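Long-range contacts in deoxyribodipyrimidine photo-lyase (Oryza sativa Japonica Group, PDB 3UMV), which repairs ultraviolet-damaged DNA, using light and a bound FAD to split cyclobutane pyrimidine dimers back into single pyrimidines: residues M385-M391 / Y424-G428; N273-K277 / F470-Y475; D258-R264 / R279-G283. All coordinates share one frame. Residues are numbered along the deposited sequence.

Interactions 1 and 3 both touch the FAD of this photolyase. Interaction 1 brings the amine of Lys-390 to the phosphate end and a backbone carbonyl to the flavin ring, while in interaction 3 loop amides meet the diphosphate; the two share FAD O2P, which accepts from Lys-390 NZ (2.8 Å) and Gly-283 N (2.9 Å). Their centres lie about 19 Å apart, yet they touch: Lys-390 NZ sits 3.9 Å from Leu-281 CD1. Interaction 2 is further out, the side chain of Pro-275 about 10 Å from FAD. Residues 273-277 and 279-283 belong to one loop, packing on the start of helix 472-489 (interaction 2) and on the nearby short helix 260-263 (interaction 3).

Interaction 1 of 3, residues M385-M391 / Y424-G428; sequences MVHHGKM and YEIDG. With FAD (flavin-adenine dinucleotide), chain I; URE (urea), chain J; EDO (1,2-ethanediol), chain C.
The carbonyl of Gly-389 accepts the amide of Ile-426 (N to O 2.9 Å), and Met-391 N donates to Glu-425 OE2 at 3.2 Å. Lys-390 is extended until chi4, which turns to m, so that NZ reaches FAD O2P (2.8 Å) and O5' (3.0 Å). FAD N3 donates to Asp-427 O at 2.7 Å, while the Asp-427 carboxylate is held by Ser-285 and Arg-396. Helix 376-388 thus ends against the loop that follows helix 410-424, in the FAD pocket of the photolyase helical domain. Gly-389 leaves the helix with positive phi (85/8), where a CB would jam against the preceding carbonyl; residues 425-428 form a type I turn. In register, CA atoms pair Val-386 with Tyr-424 (5.6 Å) and Gly-389 with Glu-425 (4.8 Å). Tyr-424 (chi1 m) lays its ring under Val-386, whose CG2 stands 3.9 Å from the ring centroid in a CH-pi contact. Met-385, t at chi1 and chi2, packs its CG 3.5 Å from Tyr-424 CB.

Interaction 2 of 3, residues N273-K277 / F470-Y475; sequences NDPTK and FDVDAY
Here an Asx turn in the loop between helices 268-271 and 285-290 meets the capped start of the C-terminal helix 472-489. Asp-274 (chi1 t) accepts at OD1 from Thr-276 N (3.0 Å) and Thr-276 OG1 (2.6 Å), and residues 274-277 make a type I turn closed by Lys-277 N to Asp-274 O, 2.9 Å. This presents Pro-275 to residues 470-475. Its CD lies 3.5 Å from the Phe-470 ring centroid, only 3° off the normal, a CH-pi contact; Phe-470 is in p. On the helix side Pro-275 CB reaches Tyr-475 CD2 at 3.5 Å. Thr-276, also p, brings CG2 to 3.3 Å from Asp-471 O and 4.0 Å from Ala-474 CB. No direct hydrogen bond crosses; one water donates to Thr-276 OG1 (3.2 Å) and accepts from Asp-471 N (2.9 Å). CA atoms of Thr-276 and Tyr-475 are 5.2 Å apart. Asp-471 is the N-cap, OD1 taking Ala-474 N at 3.2 Å. Proline-aromatic CH-pi packing thus adjoins an aspartate N-cap.

Interaction 3 of 3, residues D258-R264 / R279-G283; sequences DGFLTKR and RALSG. With FAD (flavin-adenine dinucleotide), chain I.
Arg-264, at the short helix 260-263, ties that helix to the phosphate-binding loop of the FAD site, residues 279-283. Its side chain (chi1 m, chi2 t, chi3 m) points the guanidinium edge at a row of backbone carbonyls: NH2 donates to Arg-279 O at 2.6 Å and to Leu-281 O at 2.8 Å, and NH1 makes a weak bond to Ser-282 O at 3.5 Å. NE turns back to Asp-258 O, 3.2 Å away. Arg-279, with chi1 m, chi2 t and chi3 p, swings its own guanidinium over Arg-264, so that CD of Arg-264 lies against its face, 3.6 Å from Arg-279 NH1; that same NH1 forms a salt bridge with Asp-258 OD2 at 3.0 Å. Ser-282 packs on Phe-260 (chi1 t): Ser-282 CB stands 3.5 Å from the ring centroid, a CH-pi contact, and the two CA atoms are 5.5 Å apart. A water donates to both Arg-264 O (2.8 Å) and Ala-280 O (2.7 Å). The same loop meets the cofactor: Gly-283, whose phi is positive (71°), donates from N to FAD O2P (2.9 Å), and Ser-282 N and OG each donate to FAD O2A at 2.8 Å.

Interaction 1 of 3, residues M385-M391 / Y424-G428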
loop_
_atom_site.group_PDB
_atom_site.type_symbol
_atom_site.label_atom_id
_atom_site.label_comp_id
_atom_site.label_asym_id
_atom_site.label_seq_id
_atom_site.Cartn_x
_atom_site.Cartn_y
_atom_site.Cartn_z
ATOM N N MET A 385 3.370 -1.387 -17.108
ATOM C CA MET A 385 3.779 -0.717 -15.876
ATOM C C MET A 385 4.334 0.693 -16.149
ATOM O O MET A 385 3.945 1.666 -15.503
ATOM C CB MET A 385 4.801 -1.577 -15.126
ATOM C CG MET A 385 5.225 -0.994 -13.796
ATOM S SD MET A 385 6.445 -2.008 -12.928
ATOM C CE MET A 385 7.717 -2.155 -14.186
ATOM N N VAL A 386 5.232 0.809 -17.123
ATOM C CA VAL A 386 5.864 2.089 -17.412
ATOM C C VAL A 386 4.854 3.155 -17.829
ATOM O O VAL A 386 4.876 4.254 -17.306
ATOM C CB VAL A 386 6.957 1.964 -18.505
ATOM C CG1 VAL A 386 7.415 3.343 -18.981
ATOM C CG2 VAL A 386 8.146 1.145 -17.995
ATOM N N HIS A 387 3.968 2.829 -18.767
ATOM C CA HIS A 387 3.085 3.851 -19.344
ATOM C C HIS A 387 1.704 3.964 -18.692
ATOM O O HIS A 387 1.126 5.051 -18.639
ATOM C CB HIS A 387 2.954 3.648 -20.850
ATOM C CG HIS A 387 4.250 3.784 -21.576
ATOM N ND1 HIS A 387 4.832 5.007 -21.828
ATOM C CD2 HIS A 387 5.097 2.854 -22.072
ATOM C CE1 HIS A 387 5.976 4.825 -22.464
ATOM N NE2 HIS A 387 6.156 3.528 -22.631
ATOM N N HIS A 388 1.182 2.851 -18.202
ATOM C CA HIS A 388 -0.123 2.844 -17.549
ATOM C C HIS A 388 0.006 3.024 -16.027
ATOM O O HIS A 388 -0.879 3.589 -15.400
ATOM C CB HIS A 388 -0.867 1.545 -17.891
ATOM C CG HIS A 388 -2.281 1.486 -17.403
ATOM N ND1 HIS A 388 -2.710 0.546 -16.490
ATOM C CD2 HIS A 388 -3.374 2.216 -17.729
ATOM C CE1 HIS A 388 -3.999 0.716 -16.259
ATOM N NE2 HIS A 388 -4.426 1.720 -17.001
ATOM N N GLY A 389 1.097 2.538 -15.438
ATOM C CA GLY A 389 1.292 2.661 -14.000
ATOM C C GLY A 389 0.653 1.574 -13.146
ATOM O O GLY A 389 0.649 1.646 -11.913
ATOM N N LYS A 390 0.114 0.543 -13.779
ATOM C CA LYS A 390 -0.464 -0.561 -13.027
ATOM C C LYS A 390 -0.420 -1.796 -13.915
ATOM O O LYS A 390 -1.229 -1.944 -14.828
ATOM C CB LYS A 390 -1.899 -0.229 -12.590
ATOM C CG LYS A 390 -2.555 -1.278 -11.690
ATOM C CD LYS A 390 -3.957 -0.842 -11.230
ATOM C CE LYS A 390 -4.672 -1.925 -10.426
ATOM N NZ LYS A 390 -5.074 -3.120 -11.266
ATOM N N MET A 391 0.557 -2.657 -13.672
ATOM C CA MET A 391 0.714 -3.869 -14.475
ATOM C C MET A 391 -0.327 -4.870 -14.015
ATOM O O MET A 391 -0.625 -4.943 -12.827
ATOM C CB MET A 391 2.099 -4.470 -14.287
ATOM C CG MET A 391 2.361 -5.689 -15.160
ATOM S SD MET A 391 3.896 -6.550 -14.745
ATOM C CE MET A 391 5.059 -5.187 -14.735
ATOM N N TYR A 424 7.697 2.724 -10.990
ATOM C CA TYR A 424 6.619 2.879 -11.959
ATOM C C TYR A 424 5.196 2.619 -11.462
ATOM O O TYR A 424 4.238 3.202 -11.990
ATOM C CB TYR A 424 6.906 1.982 -13.174
ATOM C CG TYR A 424 8.082 2.486 -13.996
ATOM C CD1 TYR A 424 9.304 1.824 -14.003
ATOM C CD2 TYR A 424 7.965 3.643 -14.736
ATOM C CE1 TYR A 424 10.376 2.295 -14.771
ATOM C CE2 TYR A 424 9.027 4.120 -15.499
ATOM C CZ TYR A 424 10.223 3.449 -15.500
ATOM O OH TYR A 424 11.263 3.932 -16.259
ATOM N N GLU A 425 5.031 1.719 -10.496
ATOM C CA GLU A 425 3.683 1.366 -10.059
ATOM C C GLU A 425 3.055 2.459 -9.190
ATOM O O GLU A 425 3.689 3.023 -8.301
ATOM C CB GLU A 425 3.662 0.025 -9.313
ATOM C CG GLU A 425 4.162 -1.158 -10.089
ATOM C CD GLU A 425 3.130 -1.761 -11.040
ATOM O OE1 GLU A 425 3.336 -2.907 -11.476
ATOM O OE2 GLU A 425 2.114 -1.105 -11.338
ATOM N N ILE A 426 1.790 2.751 -9.452
ATOM C CA ILE A 426 1.061 3.707 -8.636
ATOM C C ILE A 426 0.794 3.141 -7.242
ATOM O O ILE A 426 0.648 3.891 -6.285
ATOM C CB ILE A 426 -0.246 4.145 -9.331
ATOM C CG1 ILE A 426 -0.874 5.324 -8.578
ATOM C CG2 ILE A 426 -1.211 2.965 -9.502
ATOM C CD1 ILE A 426 0.057 6.489 -8.440
ATOM N N ASP A 427 0.795 1.817 -7.132
ATOM C CA ASP A 427 0.516 1.120 -5.880
ATOM C C ASP A 427 1.784 0.571 -5.201
ATOM O O ASP A 427 1.713 -0.207 -4.241
ATOM C CB ASP A 427 -0.552 0.016 -6.108
ATOM C CG ASP A 427 -0.129 -1.027 -7.149
ATOM O OD1 ASP A 427 1.078 -1.167 -7.430
ATOM O OD2 ASP A 427 -1.015 -1.724 -7.690
ATOM N N GLY A 428 2.943 1.020 -5.688
ATOM C CA GLY A 428 4.232 0.506 -5.257
ATOM C C GLY A 428 4.736 1.136 -3.972
ATOM O O GLY A 428 4.023 1.923 -3.348
HETATM P PA FAD I . -7.566 -7.054 -7.487
HETATM O O1A FAD I . -7.409 -8.400 -8.126
HETATM O O2A FAD I . -8.880 -6.378 -7.766
HETATM O O5B FAD I . -7.323 -7.219 -5.914
HETATM C C5B FAD I . -7.992 -6.418 -4.964
HETATM C C4B FAD I . -7.048 -6.092 -3.802
HETATM O O4B FAD I . -6.559 -7.265 -3.169
HETATM C C3B FAD I . -5.804 -5.364 -4.271
HETATM O O3B FAD I . -6.033 -3.982 -4.411
HETATM C C2B FAD I . -4.855 -5.653 -3.145
HETATM O O2B FAD I . -5.185 -4.848 -2.029
HETATM C C1B FAD I . -5.213 -7.074 -2.791
HETATM N N9A FAD I . -4.340 -8.029 -3.494
HETATM C C8A FAD I . -4.571 -8.655 -4.689
HETATM N N7A FAD I . -3.508 -9.453 -4.948
HETATM C C5A FAD I . -2.601 -9.327 -3.940
HETATM C C6A FAD I . -1.349 -9.894 -3.670
HETATM N N6A FAD I . -0.824 -10.846 -4.440
HETATM N N1A FAD I . -0.674 -9.549 -2.521
HETATM C C2A FAD I . -1.234 -8.656 -1.636
HETATM N N3A FAD I . -2.463 -8.095 -1.903
HETATM C C4A FAD I . -3.133 -8.438 -3.026
HETATM N N1 FAD I . 0.363 -4.957 -4.860
HETATM C C2 FAD I . 0.379 -3.663 -4.429
HETATM O O2 FAD I . -0.612 -3.249 -3.827
HETATM N N3 FAD I . 1.488 -2.863 -4.646
HETATM C C4 FAD I . 2.591 -3.357 -5.319
HETATM O O4 FAD I . 3.576 -2.638 -5.516
HETATM C C4X FAD I . 2.569 -4.680 -5.744
HETATM N N5 FAD I . 3.627 -5.228 -6.430
HETATM C C5X FAD I . 3.596 -6.550 -6.827
HETATM C C6 FAD I . 4.693 -7.108 -7.496
HETATM C C7 FAD I . 4.662 -8.445 -7.903
HETATM C C7M FAD I . 5.861 -9.024 -8.609
HETATM C C8 FAD I . 3.523 -9.213 -7.644
HETATM C C8M FAD I . 3.429 -10.651 -8.060
HETATM C C9 FAD I . 2.441 -8.646 -6.993
HETATM C C9A FAD I . 2.477 -7.326 -6.583
HETATM N N10 FAD I . 1.391 -6.770 -5.938
HETATM C C10 FAD I . 1.455 -5.463 -5.520
HETATM C "C1'" FAD I . 0.130 -7.572 -5.646
HETATM C "C2'" FAD I . -0.952 -7.493 -6.769
HETATM O "O2'" FAD I . -0.448 -7.723 -8.091
HETATM C "C3'" FAD I . -1.734 -6.167 -6.793
HETATM O "O3'" FAD I . -2.203 -5.885 -5.501
HETATM C "C4'" FAD I . -2.931 -6.185 -7.746
HETATM O "O4'" FAD I . -2.489 -6.461 -9.062
HETATM C "C5'" FAD I . -3.626 -4.828 -7.662
HETATM O "O5'" FAD I . -4.586 -4.591 -8.663
HETATM P P FAD I . -6.141 -4.560 -8.266
HETATM O O1P FAD I . -6.378 -3.630 -7.092
HETATM O O2P FAD I . -6.955 -4.188 -9.478
HETATM O O3P FAD I . -6.298 -6.128 -7.919
HETATM C C URE J . -4.630 -3.571 -15.202
HETATM O O URE J . -3.464 -3.491 -15.590
HETATM N N1 URE J . -5.522 -4.241 -15.897
HETATM N N2 URE J . -5.021 -2.852 -14.180
HETATM C C1 EDO C . -6.962 0.125 -14.294
HETATM O O1 EDO C . -5.780 -0.500 -14.622
HETATM C C2 EDO C . -7.577 -0.249 -13.133
HETATM O O2 EDO C . -7.349 -1.529 -12.683
#

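Interaction 2 of 3, residues N273-K277 / F470-Y475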
loop_
_atom_site.group_PDB
_atom_site.type_symbol
_atom_site.label_atom_id
_atom_site.label_comp_id
_atom_site.label_asym_id
_atom_site.label_seq_id
_atom_site.Cartn_x
_atom_site.Cartn_y
_atom_site.Cartn_z
ATOM N N ASN A 273 -7.342 -13.538 -13.616
ATOM C CA ASN A 273 -6.055 -14.027 -14.103
ATOM C C ASN A 273 -5.822 -13.804 -15.596
ATOM O O ASN A 273 -4.821 -14.274 -16.147
ATOM C CB ASN A 273 -5.873 -15.504 -13.744
ATOM C CG ASN A 273 -5.754 -15.725 -12.248
ATOM O OD1 ASN A 273 -4.912 -15.118 -11.587
ATOM N ND2 ASN A 273 -6.616 -16.578 -11.702
ATOM N N ASP A 274 -6.732 -13.076 -16.242
ATOM C CA ASP A 274 -6.679 -12.880 -17.691
ATOM C C ASP A 274 -6.277 -11.445 -18.060
ATOM O O ASP A 274 -7.091 -10.527 -17.966
ATOM C CB ASP A 274 -8.052 -13.209 -18.290
ATOM C CG ASP A 274 -8.052 -13.187 -19.802
ATOM O OD1 ASP A 274 -7.080 -12.689 -20.414
ATOM O OD2 ASP A 274 -9.045 -13.667 -20.388
ATOM N N PRO A 275 -5.017 -11.239 -18.472
ATOM C CA PRO A 275 -4.563 -9.863 -18.716
ATOM C C PRO A 275 -5.250 -9.161 -19.880
ATOM O O PRO A 275 -5.099 -7.945 -20.019
ATOM C CB PRO A 275 -3.067 -10.033 -18.992
ATOM C CG PRO A 275 -2.715 -11.303 -18.265
ATOM C CD PRO A 275 -3.899 -12.195 -18.476
ATOM N N THR A 276 -5.995 -9.906 -20.692
ATOM C CA THR A 276 -6.751 -9.309 -21.786
ATOM C C THR A 276 -8.116 -8.816 -21.311
ATOM O O THR A 276 -8.931 -8.362 -22.119
ATOM C CB THR A 276 -6.953 -10.286 -22.971
ATOM O OG1 THR A 276 -7.822 -11.355 -22.580
ATOM C CG2 THR A 276 -5.619 -10.855 -23.443
ATOM N N LYS A 277 -8.367 -8.925 -20.007
ATOM C CA LYS A 277 -9.573 -8.364 -19.394
ATOM C C LYS A 277 -9.173 -7.363 -18.319
ATOM O O LYS A 277 -9.343 -7.615 -17.126
ATOM C CB LYS A 277 -10.448 -9.475 -18.817
ATOM C CG LYS A 277 -10.914 -10.444 -19.889
ATOM C CD LYS A 277 -11.759 -11.576 -19.343
ATOM C CE LYS A 277 -12.052 -12.588 -20.456
ATOM N NZ LYS A 277 -13.060 -13.607 -20.049
ATOM N N PHE A 470 -4.394 -17.616 -21.955
ATOM C CA PHE A 470 -5.052 -16.445 -22.533
ATOM C C PHE A 470 -4.413 -16.008 -23.844
ATOM O O PHE A 470 -3.335 -16.484 -24.207
ATOM C CB PHE A 470 -5.068 -15.274 -21.543
ATOM C CG PHE A 470 -3.690 -14.759 -21.173
ATOM C CD1 PHE A 470 -3.127 -13.698 -21.860
ATOM C CD2 PHE A 470 -2.973 -15.332 -20.136
ATOM C CE1 PHE A 470 -1.853 -13.221 -21.519
ATOM C CE2 PHE A 470 -1.710 -14.857 -19.787
ATOM C CZ PHE A 470 -1.154 -13.803 -20.481
ATOM N N ASP A 471 -5.079 -15.083 -24.530
ATOM C CA ASP A 471 -4.628 -14.584 -25.830
ATOM C C ASP A 471 -3.461 -13.611 -25.654
ATOM O O ASP A 471 -3.666 -12.399 -25.553
ATOM C CB ASP A 471 -5.806 -13.890 -26.538
ATOM C CG ASP A 471 -5.515 -13.528 -27.992
ATOM O OD1 ASP A 471 -4.343 -13.530 -28.421
ATOM O OD2 ASP A 471 -6.484 -13.220 -28.715
ATOM N N VAL A 472 -2.243 -14.158 -25.611
ATOM C CA VAL A 472 -1.008 -13.384 -25.448
ATOM C C VAL A 472 -0.848 -12.264 -26.482
ATOM O O VAL A 472 -0.409 -11.166 -26.148
ATOM C CB VAL A 472 0.235 -14.304 -25.518
ATOM C CG1 VAL A 472 1.513 -13.474 -25.550
ATOM C CG2 VAL A 472 0.255 -15.258 -24.336
ATOM N N ASP A 473 -1.211 -12.536 -27.735
ATOM C CA ASP A 473 -1.057 -11.533 -28.782
ATOM C C ASP A 473 -1.994 -10.347 -28.577
ATOM O O ASP A 473 -1.641 -9.203 -28.889
ATOM C CB ASP A 473 -1.268 -12.157 -30.167
ATOM C CG ASP A 473 -0.198 -13.180 -30.510
ATOM O OD1 ASP A 473 0.881 -13.155 -29.873
ATOM O OD2 ASP A 473 -0.433 -14.001 -31.420
ATOM N N ALA A 474 -3.184 -10.621 -28.042
ATOM C CA ALA A 474 -4.132 -9.565 -27.734
ATOM C C ALA A 474 -3.590 -8.652 -26.628
ATOM O O ALA A 474 -3.707 -7.432 -26.713
ATOM C CB ALA A 474 -5.499 -10.155 -27.356
ATOM N N TYR A 475 -2.971 -9.236 -25.607
ATOM C CA TYR A 475 -2.378 -8.437 -24.543
ATOM C C TYR A 475 -1.256 -7.581 -25.091
ATOM O O TYR A 475 -1.148 -6.401 -24.785
ATOM C CB TYR A 475 -1.848 -9.329 -23.422
ATOM C CG TYR A 475 -1.149 -8.576 -22.313
ATOM C CD1 TYR A 475 0.228 -8.673 -22.146
ATOM C CD2 TYR A 475 -1.861 -7.784 -21.419
ATOM C CE1 TYR A 475 0.872 -8.012 -21.130
ATOM C CE2 TYR A 475 -1.221 -7.112 -20.397
ATOM C CZ TYR A 475 0.152 -7.227 -20.261
ATOM O OH TYR A 475 0.823 -6.589 -19.260
HETATM O O HOH W 1 -7.757 -14.328 -23.843
#

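Interaction 3 of 3, residues D258-R264 / R279-G283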
loop_
_atom_site.group_PDB
_atom_site.type_symbol
_atom_site.label_atom_id
_atom_site.label_comp_id
_atom_site.label_asym_id
_atom_site.label_seq_id
_atom_site.Cartn_x
_atom_site.Cartn_y
_atom_site.Cartn_z
ATOM N N ASP A 258 -20.024 2.296 -13.167
ATOM C CA ASP A 258 -19.015 1.278 -13.424
ATOM C C ASP A 258 -18.256 0.853 -12.169
ATOM O O ASP A 258 -17.115 0.405 -12.260
ATOM C CB ASP A 258 -18.027 1.765 -14.490
ATOM C CG ASP A 258 -17.265 0.625 -15.147
ATOM O OD1 ASP A 258 -16.022 0.722 -15.259
ATOM O OD2 ASP A 258 -17.909 -0.365 -15.561
ATOM N N GLY A 259 -18.884 0.992 -11.003
ATOM C CA GLY A 259 -18.272 0.551 -9.760
ATOM C C GLY A 259 -17.892 -0.920 -9.833
ATOM O O GLY A 259 -18.525 -1.690 -10.560
ATOM N N PHE A 260 -16.853 -1.316 -9.101
ATOM C CA PHE A 260 -16.435 -2.713 -9.115
ATOM C C PHE A 260 -17.543 -3.635 -8.578
ATOM O O PHE A 260 -17.931 -4.604 -9.231
ATOM C CB PHE A 260 -15.137 -2.900 -8.317
ATOM C CG PHE A 260 -14.689 -4.336 -8.213
ATOM C CD1 PHE A 260 -14.320 -5.046 -9.345
ATOM C CD2 PHE A 260 -14.650 -4.976 -6.980
ATOM C CE1 PHE A 260 -13.917 -6.363 -9.259
ATOM C CE2 PHE A 260 -14.247 -6.297 -6.879
ATOM C CZ PHE A 260 -13.865 -6.995 -8.021
ATOM N N LEU A 261 -18.055 -3.328 -7.392
ATOM C CA LEU A 261 -19.000 -4.239 -6.746
ATOM C C LEU A 261 -20.369 -4.152 -7.382
ATOM O O LEU A 261 -21.154 -5.093 -7.307
ATOM C CB LEU A 261 -19.107 -3.976 -5.247
ATOM C CG LEU A 261 -17.852 -4.340 -4.467
ATOM C CD1 LEU A 261 -18.111 -4.104 -2.989
ATOM C CD2 LEU A 261 -17.435 -5.784 -4.743
ATOM N N THR A 262 -20.644 -3.024 -8.023
ATOM C CA THR A 262 -21.936 -2.829 -8.659
ATOM C C THR A 262 -22.013 -3.418 -10.064
ATOM O O THR A 262 -23.053 -3.946 -10.452
ATOM C CB THR A 262 -22.349 -1.341 -8.676
ATOM O OG1 THR A 262 -21.241 -0.539 -9.092
ATOM C CG2 THR A 262 -22.776 -0.891 -7.288
ATOM N N LYS A 263 -20.911 -3.360 -10.812
ATOM C CA LYS A 263 -20.957 -3.666 -12.243
ATOM C C LYS A 263 -19.932 -4.681 -12.762
ATOM O O LYS A 263 -20.023 -5.107 -13.914
ATOM C CB LYS A 263 -20.850 -2.364 -13.050
ATOM C CG LYS A 263 -22.123 -1.524 -13.055
ATOM C CD LYS A 263 -23.175 -2.139 -13.979
ATOM C CE LYS A 263 -24.336 -1.190 -14.229
ATOM N NZ LYS A 263 -25.205 -1.031 -13.030
ATOM N N ARG A 264 -18.958 -5.071 -11.942
ATOM C CA ARG A 264 -17.874 -5.915 -12.449
ATOM C C ARG A 264 -17.496 -7.116 -11.568
ATOM O O ARG A 264 -16.725 -7.972 -11.983
ATOM C CB ARG A 264 -16.635 -5.057 -12.770
ATOM C CG ARG A 264 -16.903 -4.021 -13.864
ATOM C CD ARG A 264 -15.708 -3.123 -14.165
ATOM N NE ARG A 264 -15.412 -2.195 -13.077
ATOM C CZ ARG A 264 -14.338 -2.286 -12.302
ATOM N NH1 ARG A 264 -14.129 -1.406 -11.335
ATOM N NH2 ARG A 264 -13.468 -3.261 -12.502
ATOM N N ARG A 279 -10.385 -4.677 -17.277
ATOM C CA ARG A 279 -11.468 -4.103 -16.482
ATOM C C ARG A 279 -12.041 -5.063 -15.443
ATOM O O ARG A 279 -12.890 -4.677 -14.648
ATOM C CB ARG A 279 -12.594 -3.619 -17.397
ATOM C CG ARG A 279 -12.235 -2.421 -18.258
ATOM C CD ARG A 279 -13.405 -2.015 -19.153
ATOM N NE ARG A 279 -14.623 -1.735 -18.391
ATOM C CZ ARG A 279 -15.636 -2.588 -18.255
ATOM N NH1 ARG A 279 -16.702 -2.246 -17.543
ATOM N NH2 ARG A 279 -15.587 -3.783 -18.831
ATOM N N ALA A 280 -11.585 -6.311 -15.448
ATOM C CA ALA A 280 -12.090 -7.296 -14.495
ATOM C C ALA A 280 -11.510 -7.106 -13.097
ATOM O O ALA A 280 -12.144 -7.466 -12.113
ATOM C CB ALA A 280 -11.816 -8.713 -14.996
ATOM N N LEU A 281 -10.301 -6.554 -13.017
ATOM C CA LEU A 281 -9.686 -6.255 -11.733
ATOM C C LEU A 281 -10.405 -5.077 -11.075
ATOM O O LEU A 281 -10.982 -4.239 -11.760
ATOM C CB LEU A 281 -8.205 -5.927 -11.914
ATOM C CG LEU A 281 -7.421 -7.034 -12.618
ATOM C CD1 LEU A 281 -5.940 -6.695 -12.667
ATOM C CD2 LEU A 281 -7.641 -8.355 -11.896
ATOM N N SER A 282 -10.366 -5.005 -9.749
ATOM C CA SER A 282 -11.091 -3.947 -9.041
ATOM C C SER A 282 -10.547 -2.542 -9.340
ATOM O O SER A 282 -11.297 -1.572 -9.325
ATOM C CB SER A 282 -11.106 -4.186 -7.524
ATOM O OG SER A 282 -9.845 -3.884 -6.932
ATOM N N GLY A 283 -9.246 -2.435 -9.605
ATOM C CA GLY A 283 -8.614 -1.136 -9.774
ATOM C C GLY A 283 -8.506 -0.382 -8.451
ATOM O O GLY A 283 -8.392 0.848 -8.420
HETATM P PA FAD I . -7.566 -7.054 -7.487
HETATM O O1A FAD I . -7.409 -8.400 -8.126
HETATM O O2A FAD I . -8.880 -6.378 -7.766
HETATM O O5B FAD I . -7.323 -7.219 -5.914
HETATM C C5B FAD I . -7.992 -6.418 -4.964
HETATM C C4B FAD I . -7.048 -6.092 -3.802
HETATM O O4B FAD I . -6.559 -7.265 -3.169
HETATM C C3B FAD I . -5.804 -5.364 -4.271
HETATM O O3B FAD I . -6.033 -3.982 -4.411
HETATM C C2B FAD I . -4.855 -5.653 -3.145
HETATM O O2B FAD I . -5.185 -4.848 -2.029
HETATM C C1B FAD I . -5.213 -7.074 -2.791
HETATM N N9A FAD I . -4.340 -8.029 -3.494
HETATM C C8A FAD I . -4.571 -8.655 -4.689
HETATM N N7A FAD I . -3.508 -9.453 -4.948
HETATM C C5A FAD I . -2.601 -9.327 -3.940
HETATM C C6A FAD I . -1.349 -9.894 -3.670
HETATM N N6A FAD I . -0.824 -10.846 -4.440
HETATM N N1A FAD I . -0.674 -9.549 -2.521
HETATM C C2A FAD I . -1.234 -8.656 -1.636
HETATM N N3A FAD I . -2.463 -8.095 -1.903
HETATM C C4A FAD I . -3.133 -8.438 -3.026
HETATM N N1 FAD I . 0.363 -4.957 -4.860
HETATM C C2 FAD I . 0.379 -3.663 -4.429
HETATM O O2 FAD I . -0.612 -3.249 -3.827
HETATM N N3 FAD I . 1.488 -2.863 -4.646
HETATM C C4 FAD I . 2.591 -3.357 -5.319
HETATM O O4 FAD I . 3.576 -2.638 -5.516
HETATM C C4X FAD I . 2.569 -4.680 -5.744
HETATM N N5 FAD I . 3.627 -5.228 -6.430
HETATM C C5X FAD I . 3.596 -6.550 -6.827
HETATM C C6 FAD I . 4.693 -7.108 -7.496
HETATM C C7 FAD I . 4.662 -8.445 -7.903
HETATM C C7M FAD I . 5.861 -9.024 -8.609
HETATM C C8 FAD I . 3.523 -9.213 -7.644
HETATM C C8M FAD I . 3.429 -10.651 -8.060
HETATM C C9 FAD I . 2.441 -8.646 -6.993
HETATM C C9A FAD I . 2.477 -7.326 -6.583
HETATM N N10 FAD I . 1.391 -6.770 -5.938
HETATM C C10 FAD I . 1.455 -5.463 -5.520
HETATM C "C1'" FAD I . 0.130 -7.572 -5.646
HETATM C "C2'" FAD I . -0.952 -7.493 -6.769
HETATM O "O2'" FAD I . -0.448 -7.723 -8.091
HETATM C "C3'" FAD I . -1.734 -6.167 -6.793
HETATM O "O3'" FAD I . -2.203 -5.885 -5.501
HETATM C "C4'" FAD I . -2.931 -6.185 -7.746
HETATM O "O4'" FAD I . -2.489 -6.461 -9.062
HETATM C "C5'" FAD I . -3.626 -4.828 -7.662
HETATM O "O5'" FAD I . -4.586 -4.591 -8.663
HETATM P P FAD I . -6.141 -4.560 -8.266
HETATM O O1P FAD I . -6.378 -3.630 -7.092
HETATM O O2P FAD I . -6.955 -4.188 -9.478
HETATM O O3P FAD I . -6.298 -6.128 -7.919
HETATM O O HOH W 2 -14.289 -8.914 -12.860
#